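Side-chain contacts in xyloglucan-specific endo-beta-1,4-glucanase BoGH9A (Bacteroides ovatus, PDB 6DHT), which hydrolyses internal beta-1,4-glucosidic linkages in the backbone of xyloglucan, releasing xyloglucan oligosaccharides: residues Q187-Y190 / Y196-R199; G130-M135 / A502-E507; A33-G38 / L88-A93; Y259-S264 / P326-G331. One frame throughout, in Å; residues are numbered along the deposited sequence.

In the fold
Along the chain contact 3 closes first. It lies in the N-terminal Ig-like domain, between the facing sheets that contain strands 32-35 and 84-90. Contacts 1, 2 and 4 belong to the glycosyl hydrolase family 9 range. There contact 2 joins residues more than 360 positions apart, and contacts 1 and 4 follow one another inside the loop it closes. Contact 1 lies deepest, where helix 176-192 meets helix 194-199; contacts 2 and 4 involve loops nearer the periphery. No two touch: centres are 29 Å apart for contacts 2 and 4 and 51 Å for contacts 3 and 4. The four thus sample separate parts of a two-domain enzyme: helical core, outer loops and accessory sandwich.

Contact 1 (Q187-Y190 / Y196-R199); sequences QSIY and YFSR. With EDO (1,2-ethanediol), chain H.
Phe197 lies against Tyr190 and Ile189 across the sharp bend between two successive helices. The two aromatic rings are oblique to each other, with centroids 5.8 Å apart and planes inclined by 37°, so the pair is neither a stack nor an edge-to-face arrangement. The closest side-chain approach is instead between Tyr190 CD1 and Phe197 CB, at 3.7 Å. Tyr190 has CG anti to the backbone N (chi1 173°), which brings the CD1-CE1 side of its ring obliquely up to Phe197 CB. The far part of the Phe197 ring reaches the backbone of the first helix, with CE2 3.7 Å from Tyr190 CA. Ile189 O meets the ring at its edge, near the plane, and the branch methyl Ile189 CG2 is 4.0 Å from Phe197 CE2. One face is covered from within its own helix, Tyr196 CD2 standing 3.9 Å above the Phe197 ring plane over the centre. An alanine at Phe197 would remove the whole ring and would probably open a gap beside Ile189 and Tyr190, weakening the hold between the two helices. Around this bend, helix 213-226 supplies Leu214 to Phe197 and Leu215 to Tyr190, and Leu281 of helix 265-281 also touches Tyr190. Ser562 of helix 551-567 lies on Phe197, while Val449 and Tyr453 of helix 439-458 pack on Ile189, within the helical body of the family 9 domain.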
loop_
_atom_site.group_PDB
_atom_site.type_symbol
_atom_site.label_atom_id
_atom_site.label_comp_id
_atom_site.label_asym_id
_atom_site.label_seq_id
_atom_site.Cartn_x
_atom_site.Cartn_y
_atom_site.Cartn_z
ATOM N N GLN A 187 -5.995 -5.832 -4.852
ATOM C CA GLN A 187 -6.755 -6.670 -5.790
ATOM C C GLN A 187 -6.619 -6.201 -7.234
ATOM O O GLN A 187 -6.855 -6.987 -8.169
ATOM C CB GLN A 187 -8.234 -6.801 -5.328
ATOM C CG GLN A 187 -8.327 -7.688 -4.100
ATOM C CD GLN A 187 -9.724 -8.093 -3.634
ATOM O OE1 GLN A 187 -9.828 -9.049 -2.869
ATOM N NE2 GLN A 187 -10.755 -7.361 -4.014
ATOM N N SER A 188 -6.245 -4.948 -7.471
ATOM C CA SER A 188 -5.918 -4.497 -8.830
ATOM C C SER A 188 -4.664 -5.248 -9.297
ATOM O O SER A 188 -4.618 -5.788 -10.415
ATOM C CB SER A 188 -5.664 -2.983 -8.881
ATOM O OG SER A 188 -6.817 -2.249 -8.498
ATOM N N ILE A 189 -3.638 -5.322 -8.459
ATOM C CA ILE A 189 -2.404 -5.994 -8.861
ATOM C C ILE A 189 -2.616 -7.521 -8.927
ATOM O O ILE A 189 -2.093 -8.206 -9.825
ATOM C CB ILE A 189 -1.209 -5.561 -7.935
ATOM C CG1 ILE A 189 -0.604 -4.217 -8.408
ATOM C CG2 ILE A 189 -0.093 -6.583 -7.892
ATOM C CD1 ILE A 189 -1.490 -3.070 -8.386
ATOM N N TYR A 190 -3.407 -8.048 -8.000
ATOM C CA TYR A 190 -3.774 -9.465 -8.041
ATOM C C TYR A 190 -4.279 -9.909 -9.426
ATOM O O TYR A 190 -3.870 -10.951 -9.957
ATOM C CB TYR A 190 -4.844 -9.747 -6.973
ATOM C CG TYR A 190 -5.383 -11.149 -7.088
ATOM C CD1 TYR A 190 -4.702 -12.220 -6.515
ATOM C CD2 TYR A 190 -6.569 -11.395 -7.778
ATOM C CE1 TYR A 190 -5.169 -13.528 -6.683
ATOM C CE2 TYR A 190 -7.031 -12.652 -7.926
ATOM C CZ TYR A 190 -6.350 -13.712 -7.360
ATOM O OH TYR A 190 -6.871 -14.991 -7.565
ATOM N N TYR A 196 1.187 -15.887 -10.090
ATOM C CA TYR A 196 2.092 -15.483 -9.014
ATOM C C TYR A 196 1.422 -15.628 -7.657
ATOM O O TYR A 196 1.954 -16.234 -6.731
ATOM C CB TYR A 196 2.535 -14.029 -9.211
ATOM C CG TYR A 196 3.540 -13.525 -8.188
ATOM C CD1 TYR A 196 4.898 -13.732 -8.375
ATOM C CD2 TYR A 196 3.137 -12.873 -7.035
ATOM C CE1 TYR A 196 5.849 -13.282 -7.446
ATOM C CE2 TYR A 196 4.073 -12.411 -6.099
ATOM C CZ TYR A 196 5.406 -12.642 -6.296
ATOM O OH TYR A 196 6.297 -12.159 -5.349
ATOM N N PHE A 197 0.218 -15.079 -7.552
ATOM C CA PHE A 197 -0.487 -15.134 -6.292
ATOM C C PHE A 197 -1.052 -16.506 -5.955
ATOM O O PHE A 197 -1.218 -16.835 -4.784
ATOM C CB PHE A 197 -1.535 -14.042 -6.239
ATOM C CG PHE A 197 -0.930 -12.674 -6.119
ATOM C CD1 PHE A 197 -0.280 -12.291 -4.949
ATOM C CD2 PHE A 197 -1.003 -11.777 -7.153
ATOM C CE1 PHE A 197 0.309 -11.029 -4.849
ATOM C CE2 PHE A 197 -0.413 -10.513 -7.044
ATOM C CZ PHE A 197 0.228 -10.157 -5.889
ATOM N N SER A 198 -1.308 -17.327 -6.971
ATOM C CA SER A 198 -1.771 -18.682 -6.713
ATOM C C SER A 198 -0.687 -19.515 -6.062
ATOM O O SER A 198 -0.965 -20.312 -5.174
ATOM C CB SER A 198 -2.232 -19.341 -8.015
ATOM O OG SER A 198 -2.676 -20.663 -7.758
ATOM N N ARG A 199 0.556 -19.286 -6.473
ATOM C CA ARG A 199 1.705 -20.014 -5.952
ATOM C C ARG A 199 2.262 -19.471 -4.636
ATOM O O ARG A 199 2.958 -20.176 -3.913
ATOM C CB ARG A 199 2.828 -20.014 -6.982
ATOM C CG ARG A 199 2.471 -20.727 -8.277
ATOM C CD ARG A 199 3.673 -20.766 -9.189
ATOM N NE ARG A 199 3.358 -21.428 -10.457
ATOM C CZ ARG A 199 3.469 -22.740 -10.670
ATOM N NH1 ARG A 199 3.897 -23.547 -9.702
ATOM N NH2 ARG A 199 3.154 -23.249 -11.856
HETATM C C1 EDO H . -3.883 -22.918 -4.267
HETATM O O1 EDO H . -4.427 -22.704 -2.960
HETATM C C2 EDO H . -4.487 -21.867 -5.187
HETATM O O2 EDO H . -4.061 -20.588 -4.718
#

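Contact 2 (G130-M135 / A502-E507); sequences GQWHRM and ASDDIE. With MG (magnesium ion), chain X.
Ile506 packs against Gln131 and Trp132 together, its CG2 meeting both where the glutamine chain lies over the indole. CG2, anti to the backbone N while CG1 is anti to the carbonyl carbon (chi1 -60°), is 3.5 Å from Trp132 NE1 and 3.6 Å from Gln131 OE1. Ile506 CD1 lies 2.9 Å from Gln131 O, a tight, somewhat doubtful contact and not a hydrogen bond. Ile506 runs roughly perpendicular to the Trp132 side chain. Gln131 holds CG between its backbone N and carbonyl carbon (chi1 65°), which lays that carbon 3.5 Å above one face of the Trp132 ring. Asp504 OD2 lies at the indole edge, in plane, 3.9 Å from Trp132 CD1, while the NE1 hydrogen bond goes to Asp508 O. The other carboxylate oxygen, Asp504 OD1, takes the Ile506 N-H at 3.0 Å in an Asx turn and binds magnesium at 2.1 Å. Ile506 O, Ser501 O and three waters complete the six ligands. A glycine at Ile506 would probably leave a gap beside Gln131 OE1 and the NE1 edge of Trp132. The contact joins the loop between helix 126-129 and strand 143-145 to the metal-bound turn following helix 499-503.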
loop_
_atom_site.group_PDB
_atom_site.type_symbol
_atom_site.label_atom_id
_atom_site.label_comp_id
_atom_site.label_asym_id
_atom_site.label_seq_id
_atom_site.Cartn_x
_atom_site.Cartn_y
_atom_site.Cartn_z
ATOM N N GLY A 130 5.274 -16.545 14.486
ATOM C CA GLY A 130 6.631 -16.515 15.017
ATOM C C GLY A 130 6.645 -15.889 16.406
ATOM O O GLY A 130 5.703 -16.063 17.188
ATOM N N GLN A 131 7.693 -15.138 16.724
ATOM C CA GLN A 131 7.803 -14.601 18.078
ATOM C C GLN A 131 6.749 -13.536 18.394
ATOM O O GLN A 131 6.515 -13.231 19.561
ATOM C CB GLN A 131 9.201 -14.044 18.347
ATOM C CG GLN A 131 9.579 -12.846 17.521
ATOM C CD GLN A 131 10.975 -12.337 17.862
ATOM O OE1 GLN A 131 11.399 -12.382 19.011
ATOM N NE2 GLN A 131 11.698 -11.876 16.859
ATOM N N TRP A 132 6.103 -12.982 17.366
ATOM C CA TRP A 132 5.092 -11.936 17.584
ATOM C C TRP A 132 3.693 -12.520 17.682
ATOM O O TRP A 132 2.775 -12.088 16.981
ATOM C CB TRP A 132 5.142 -10.880 16.469
ATOM C CG TRP A 132 6.523 -10.284 16.278
ATOM C CD1 TRP A 132 7.060 -9.226 16.946
ATOM C CD2 TRP A 132 7.526 -10.740 15.376
ATOM N NE1 TRP A 132 8.334 -8.995 16.512
ATOM C CE2 TRP A 132 8.643 -9.914 15.540
ATOM C CE3 TRP A 132 7.585 -11.774 14.438
ATOM C CZ2 TRP A 132 9.804 -10.091 14.809
ATOM C CZ3 TRP A 132 8.727 -11.946 13.715
ATOM C CH2 TRP A 132 9.820 -11.110 13.888
ATOM N N HIS A 133 3.539 -13.516 18.550
ATOM C CA HIS A 133 2.240 -14.122 18.795
ATOM C C HIS A 133 1.528 -13.380 19.902
ATOM O O HIS A 133 2.180 -12.797 20.775
ATOM C CB HIS A 133 2.383 -15.614 19.142
ATOM C CG HIS A 133 3.317 -15.891 20.277
ATOM N ND1 HIS A 133 2.908 -15.889 21.594
ATOM C CD2 HIS A 133 4.641 -16.181 20.295
ATOM C CE1 HIS A 133 3.939 -16.164 22.374
ATOM N NE2 HIS A 133 5.001 -16.348 21.612
ATOM N N ARG A 134 0.201 -13.385 19.850
ATOM C CA ARG A 134 -0.607 -12.769 20.894
ATOM C C ARG A 134 -2.000 -13.351 20.952
ATOM O O ARG A 134 -2.441 -14.063 20.055
ATOM C CB ARG A 134 -0.678 -11.254 20.705
ATOM C CG ARG A 134 -1.437 -10.790 19.475
ATOM C CD ARG A 134 -1.372 -9.265 19.280
ATOM N NE ARG A 134 -2.416 -8.857 18.349
ATOM C CZ ARG A 134 -2.272 -8.719 17.031
ATOM N NH1 ARG A 134 -1.097 -8.883 16.463
ATOM N NH2 ARG A 134 -3.321 -8.367 16.294
ATOM N N MET A 135 -2.693 -13.033 22.034
ATOM C CA MET A 135 -4.059 -13.480 22.224
ATOM C C MET A 135 -4.971 -12.659 21.336
ATOM O O MET A 135 -4.576 -11.608 20.835
ATOM C CB MET A 135 -4.472 -13.283 23.686
ATOM C CG MET A 135 -3.540 -13.962 24.679
ATOM S SD MET A 135 -3.666 -15.760 24.632
ATOM C CE MET A 135 -5.053 -15.977 25.748
ATOM N N ALA A 502 4.839 -1.679 19.854
ATOM C CA ALA A 502 5.337 -0.888 20.983
ATOM C C ALA A 502 4.868 -1.474 22.299
ATOM O O ALA A 502 5.524 -1.267 23.330
ATOM C CB ALA A 502 4.903 0.579 20.852
ATOM N N SER A 503 3.747 -2.183 22.302
ATOM C CA SER A 503 3.168 -2.680 23.549
ATOM C C SER A 503 3.393 -4.152 23.792
ATOM O O SER A 503 3.009 -4.670 24.841
ATOM C CB SER A 503 1.679 -2.387 23.611
ATOM O OG SER A 503 0.983 -3.106 22.608
ATOM N N ASP A 504 3.985 -4.852 22.836
ATOM C CA ASP A 504 4.310 -6.241 23.080
ATOM C C ASP A 504 5.580 -6.201 23.892
ATOM O O ASP A 504 6.074 -5.128 24.216
ATOM C CB ASP A 504 4.413 -7.074 21.791
ATOM C CG ASP A 504 5.522 -6.624 20.847
ATOM O OD1 ASP A 504 6.484 -5.940 21.250
ATOM O OD2 ASP A 504 5.442 -7.004 19.657
ATOM N N ASP A 505 6.104 -7.353 24.237
ATOM C CA ASP A 505 7.299 -7.362 25.051
ATOM C C ASP A 505 8.412 -7.959 24.217
ATOM O O ASP A 505 9.247 -8.693 24.709
ATOM C CB ASP A 505 7.023 -8.119 26.349
ATOM C CG ASP A 505 5.891 -7.477 27.161
ATOM O OD1 ASP A 505 5.988 -6.266 27.480
ATOM O OD2 ASP A 505 4.893 -8.174 27.456
ATOM N N ILE A 506 8.408 -7.597 22.933
ATOM C CA ILE A 506 9.372 -8.091 21.961
ATOM C C ILE A 506 10.152 -6.912 21.397
ATOM O O ILE A 506 9.561 -5.924 20.957
ATOM C CB ILE A 506 8.658 -8.859 20.836
ATOM C CG1 ILE A 506 7.903 -10.044 21.440
ATOM C CG2 ILE A 506 9.654 -9.331 19.790
ATOM C CD1 ILE A 506 6.791 -10.535 20.609
ATOM N N GLU A 507 11.472 -6.982 21.473
ATOM C CA GLU A 507 12.324 -5.876 21.056
ATOM C C GLU A 507 12.149 -5.597 19.555
ATOM O O GLU A 507 11.877 -4.471 19.151
ATOM C CB GLU A 507 13.793 -6.174 21.382
ATOM C CG GLU A 507 14.767 -5.110 20.882
ATOM C CD GLU A 507 16.207 -5.362 21.302
ATOM O OE1 GLU A 507 16.436 -6.175 22.221
ATOM O OE2 GLU A 507 17.111 -4.744 20.702
HETATM MG MG MG X . 7.934 -4.632 20.529
HETATM O O HOH W 1 7.570 -5.642 18.671
HETATM O O HOH W 2 8.075 -3.917 22.460
HETATM O O HOH W 3 9.212 -3.400 19.627
#

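Contact 3 (A33-G38 / L88-A93); sequences AVVDSG and LKVNGA
Ala33 stands opposite Leu88, with Val35 opposite Val90 in the same register, on strands 32-35 and 84-90. These run in the same general direction, but the CA atoms of Val35 and Val90 are still 8.6 Å apart and no hydrogen bond crosses, so the segments face each other as members of different sheets. Past its strand, the first segment turns through Asp36 to Gly38, whose phi of 113° is positive. The second reverses in a type II' turn from Val90 to Ala93, with Asn91 and Gly92 at its corners. Val90 N donates to Ala93 O at 3.0 Å and Ala93 N to Val90 O at 2.8 Å, closing the tight hairpin that leads into strand 93-99. This is the packing of a beta sandwich, as expected of the Ig-like N-terminal domain of family 9 cellulases: strand 32-35 pairs with strand 72-76 in one sheet, and strand 84-90 lies between strands 42-47 and 93-99 in the other. The four side chains that touch are small or branched, and all apolar. Leu88 carries CG anti to the backbone N (chi1 -170°), bringing CD1 to 3.8 Å from Ala33 CB. Further along, Val35 CG2 meets Val90 CG1 at 4.2 Å. Leu75 of strand 72-76 touches Val35, Leu88 and Val90. On the hairpin, Asn91 ND2 is hydrogen-bonded to Lys39 O. Asp36, just past the first strand, forms salt bridges with Lys70 and Arg72 while touching Phe424 in the family 9 part of the chain.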
loop_
_atom_site.group_PDB
_atom_site.type_symbol
_atom_site.label_atom_id
_atom_site.label_comp_id
_atom_site.label_asym_id
_atom_site.label_seq_id
_atom_site.Cartn_x
_atom_site.Cartn_y
_atom_site.Cartn_z
ATOM N N ALA A 33 24.496 1.924 -6.971
ATOM C CA ALA A 33 24.642 2.377 -5.607
ATOM C C ALA A 33 25.035 3.842 -5.667
ATOM O O ALA A 33 25.516 4.293 -6.698
ATOM C CB ALA A 33 25.721 1.562 -4.888
ATOM N N VAL A 34 24.761 4.580 -4.605
ATOM C CA VAL A 34 25.087 5.998 -4.550
ATOM C C VAL A 34 25.842 6.284 -3.268
ATOM O O VAL A 34 25.382 5.959 -2.172
ATOM C CB VAL A 34 23.835 6.864 -4.607
ATOM C CG1 VAL A 34 24.188 8.327 -4.384
ATOM C CG2 VAL A 34 23.147 6.688 -5.948
ATOM N N VAL A 35 27.008 6.915 -3.399
ATOM C CA VAL A 35 27.730 7.360 -2.223
ATOM C C VAL A 35 27.124 8.695 -1.800
ATOM O O VAL A 35 27.027 9.616 -2.608
ATOM C CB VAL A 35 29.215 7.512 -2.531
ATOM C CG1 VAL A 35 29.948 7.892 -1.266
ATOM C CG2 VAL A 35 29.805 6.246 -3.088
ATOM N N ASP A 36 26.694 8.794 -0.549
ATOM C CA ASP A 36 25.894 9.919 -0.087
ATOM C C ASP A 36 26.673 11.234 0.018
ATOM O O ASP A 36 26.073 12.307 -0.019
ATOM C CB ASP A 36 25.279 9.596 1.280
ATOM C CG ASP A 36 24.316 10.665 1.771
ATOM O OD1 ASP A 36 23.382 11.036 1.032
ATOM O OD2 ASP A 36 24.470 11.134 2.920
ATOM N N SER A 37 27.990 11.134 0.175
ATOM C CA SER A 37 28.840 12.323 0.299
ATOM C C SER A 37 30.284 11.896 0.288
ATOM O O SER A 37 30.601 10.766 0.643
ATOM C CB SER A 37 28.540 13.106 1.577
ATOM O OG SER A 37 28.828 12.342 2.735
ATOM N N GLY A 38 31.149 12.808 -0.145
ATOM C CA GLY A 38 32.577 12.558 -0.176
ATOM C C GLY A 38 33.120 12.502 -1.587
ATOM O O GLY A 38 32.381 12.348 -2.557
ATOM N N LEU A 88 31.366 -4.565 -2.770
ATOM C CA LEU A 88 31.563 -3.273 -3.405
ATOM C C LEU A 88 32.567 -2.497 -2.560
ATOM O O LEU A 88 32.291 -2.202 -1.408
ATOM C CB LEU A 88 30.240 -2.496 -3.473
ATOM C CG LEU A 88 30.191 -1.204 -4.309
ATOM C CD1 LEU A 88 28.740 -0.777 -4.506
ATOM C CD2 LEU A 88 30.901 -0.074 -3.701
ATOM N N LYS A 89 33.716 -2.163 -3.136
ATOM C CA LYS A 89 34.711 -1.340 -2.439
ATOM C C LYS A 89 34.796 0.038 -3.091
ATOM O O LYS A 89 34.942 0.140 -4.312
ATOM C CB LYS A 89 36.090 -2.013 -2.443
ATOM C CG LYS A 89 36.260 -3.154 -1.444
ATOM C CD LYS A 89 37.742 -3.323 -1.067
ATOM C CE LYS A 89 38.004 -4.579 -0.242
ATOM N NZ LYS A 89 37.015 -4.773 0.865
ATOM N N VAL A 90 34.683 1.079 -2.269
ATOM C CA VAL A 90 34.811 2.470 -2.699
ATOM C C VAL A 90 35.658 3.187 -1.676
ATOM O O VAL A 90 35.246 3.318 -0.523
ATOM C CB VAL A 90 33.476 3.254 -2.710
ATOM C CG1 VAL A 90 33.640 4.552 -3.495
ATOM C CG2 VAL A 90 32.394 2.446 -3.277
ATOM N N ASN A 91 36.824 3.665 -2.102
ATOM C CA ASN A 91 37.728 4.384 -1.210
ATOM C C ASN A 91 38.041 3.505 -0.004
ATOM O O ASN A 91 38.517 2.381 -0.166
ATOM C CB ASN A 91 37.109 5.722 -0.799
ATOM C CG ASN A 91 37.002 6.704 -1.968
ATOM O OD1 ASN A 91 37.042 6.304 -3.141
ATOM N ND2 ASN A 91 36.872 7.995 -1.654
ATOM N N GLY A 92 37.754 3.980 1.199
ATOM C CA GLY A 92 37.995 3.164 2.373
ATOM C C GLY A 92 36.903 2.147 2.649
ATOM O O GLY A 92 37.121 1.170 3.364
ATOM N N ALA A 93 35.729 2.373 2.064
ATOM C CA ALA A 93 34.509 1.714 2.511
ATOM C C ALA A 93 34.165 0.468 1.707
ATOM O O ALA A 93 34.619 0.298 0.585
ATOM C CB ALA A 93 33.370 2.689 2.437
#

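Contact 4 (Y259-S264 / P326-G331); sequences YVVQKS and PAIATG
Two apolar pairs, Tyr259 with Pro326 and Val261 with Ile328, join the end of strand 259-260 to the irregular loop between helices 317-321 and 339-353. No hydrogen bond crosses. The phenol and the prolyl ring reach toward each other from the two segments: the prolyl CG is 3.6 Å from Tyr259 OH and 3.7 Å from Tyr259 CZ, lying obliquely to the aromatic ring. Tyr259 CG sits beside the backbone N (chi1 -64°), which carries the phenol out to the proline, itself preceded by a cis peptide bond. Val261 and Ile328 lie side by side, pointing oppositely, with Val261 CG1 4.1 Å from Ile328 CG1. Ile328 also rests on Lys239 and Thr241 of strand 239-241, the neighbour of strand 259-260 in a mixed sheet. Beyond the strand, Ser264 is the N-cap of helix 265-281, its OG bonded to Ala267 N. The loop and the short mixed sheet thus lie among the connections of the (alpha/alpha)6 barrel characteristic of family 9, in the neighbourhood of the predicted active site, with the Ile328 side chain about 10 Å from that of Asp171, the predicted nucleophile.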
loop_
_atom_site.group_PDB
_atom_site.type_symbol
_atom_site.label_atom_id
_atom_site.label_comp_id
_atom_site.label_asym_id
_atom_site.label_seq_id
_atom_site.Cartn_x
_atom_site.Cartn_y
_atom_site.Cartn_z
ATOM N N TYR A 259 -17.699 2.111 18.835
ATOM C CA TYR A 259 -18.867 2.657 18.143
ATOM C C TYR A 259 -18.742 2.527 16.636
ATOM O O TYR A 259 -17.629 2.538 16.122
ATOM C CB TYR A 259 -19.026 4.153 18.422
ATOM C CG TYR A 259 -19.296 4.525 19.863
ATOM C CD1 TYR A 259 -18.256 4.714 20.747
ATOM C CD2 TYR A 259 -20.591 4.719 20.313
ATOM C CE1 TYR A 259 -18.489 5.064 22.063
ATOM C CE2 TYR A 259 -20.839 5.078 21.634
ATOM C CZ TYR A 259 -19.781 5.241 22.500
ATOM O OH TYR A 259 -20.000 5.594 23.815
ATOM N N VAL A 260 -19.867 2.417 15.943
ATOM C CA VAL A 260 -19.922 2.737 14.513
ATOM C C VAL A 260 -20.541 4.120 14.383
ATOM O O VAL A 260 -21.480 4.474 15.115
ATOM C CB VAL A 260 -20.667 1.685 13.638
ATOM C CG1 VAL A 260 -19.960 0.326 13.694
ATOM C CG2 VAL A 260 -22.119 1.553 14.045
ATOM N N VAL A 261 -19.976 4.926 13.503
ATOM C CA VAL A 261 -20.398 6.302 13.334
ATOM C C VAL A 261 -21.042 6.568 11.968
ATOM O O VAL A 261 -21.215 5.650 11.142
ATOM C CB VAL A 261 -19.227 7.238 13.582
ATOM C CG1 VAL A 261 -18.680 7.021 14.988
ATOM C CG2 VAL A 261 -18.123 6.995 12.552
ATOM N N GLN A 262 -21.393 7.842 11.778
ATOM C CA GLN A 262 -22.101 8.373 10.616
ATOM C C GLN A 262 -21.786 7.685 9.288
ATOM O O GLN A 262 -20.622 7.539 8.918
ATOM C CB GLN A 262 -21.761 9.857 10.473
ATOM C CG GLN A 262 -22.533 10.604 9.391
ATOM C CD GLN A 262 -21.728 11.741 8.760
ATOM O OE1 GLN A 262 -21.360 12.709 9.428
ATOM N NE2 GLN A 262 -21.436 11.616 7.459
ATOM N N LYS A 263 -22.831 7.300 8.572
ATOM C CA LYS A 263 -22.697 6.834 7.193
ATOM C C LYS A 263 -22.119 7.938 6.312
ATOM O O LYS A 263 -22.463 9.104 6.469
ATOM C CB LYS A 263 -24.070 6.416 6.664
ATOM C CG LYS A 263 -24.674 5.217 7.354
ATOM C CD LYS A 263 -26.156 5.098 6.993
ATOM C CE LYS A 263 -26.793 3.880 7.618
ATOM N NZ LYS A 263 -28.273 4.067 7.792
ATOM N N SER A 264 -21.233 7.585 5.376
ATOM C CA SER A 264 -20.663 8.585 4.469
ATOM C C SER A 264 -20.745 8.095 3.027
ATOM O O SER A 264 -20.807 6.897 2.775
ATOM C CB SER A 264 -19.218 8.892 4.825
ATOM O OG SER A 264 -18.396 7.765 4.560
ATOM N N PRO A 326 -20.703 10.654 22.347
ATOM C CA PRO A 326 -19.426 11.283 22.677
ATOM C C PRO A 326 -18.698 11.776 21.440
ATOM O O PRO A 326 -18.919 11.252 20.339
ATOM C CB PRO A 326 -18.637 10.146 23.339
ATOM C CG PRO A 326 -19.203 8.919 22.756
ATOM C CD PRO A 326 -20.666 9.199 22.557
ATOM N N ALA A 327 -17.854 12.777 21.614
ATOM C CA ALA A 327 -17.071 13.299 20.514
ATOM C C ALA A 327 -16.125 12.198 20.041
ATOM O O ALA A 327 -15.651 11.393 20.841
ATOM C CB ALA A 327 -16.294 14.511 20.951
ATOM N N ILE A 328 -15.884 12.160 18.735
ATOM C CA ILE A 328 -14.985 11.186 18.121
ATOM C C ILE A 328 -13.732 11.914 17.670
ATOM O O ILE A 328 -13.832 12.930 16.989
ATOM C CB ILE A 328 -15.660 10.551 16.896
ATOM C CG1 ILE A 328 -17.024 9.958 17.265
ATOM C CG2 ILE A 328 -14.734 9.501 16.263
ATOM C CD1 ILE A 328 -16.977 8.821 18.253
ATOM N N ALA A 329 -12.543 11.422 18.039
ATOM C CA ALA A 329 -11.296 12.124 17.736
ATOM C C ALA A 329 -10.228 11.275 17.046
ATOM O O ALA A 329 -9.062 11.648 17.004
ATOM C CB ALA A 329 -10.716 12.708 19.023
ATOM N N THR A 330 -10.664 10.148 16.496
ATOM C CA THR A 330 -9.763 9.227 15.801
ATOM C C THR A 330 -9.722 9.607 14.318
ATOM O O THR A 330 -10.251 10.630 13.942
ATOM C CB THR A 330 -10.241 7.806 15.979
ATOM O OG1 THR A 330 -11.563 7.711 15.471
ATOM C CG2 THR A 330 -10.243 7.423 17.457
ATOM N N GLY A 331 -9.105 8.782 13.460
ATOM C CA GLY A 331 -8.810 9.210 12.097
ATOM C C GLY A 331 -10.029 9.663 11.305
ATOM O O GLY A 331 -11.037 8.975 11.273
#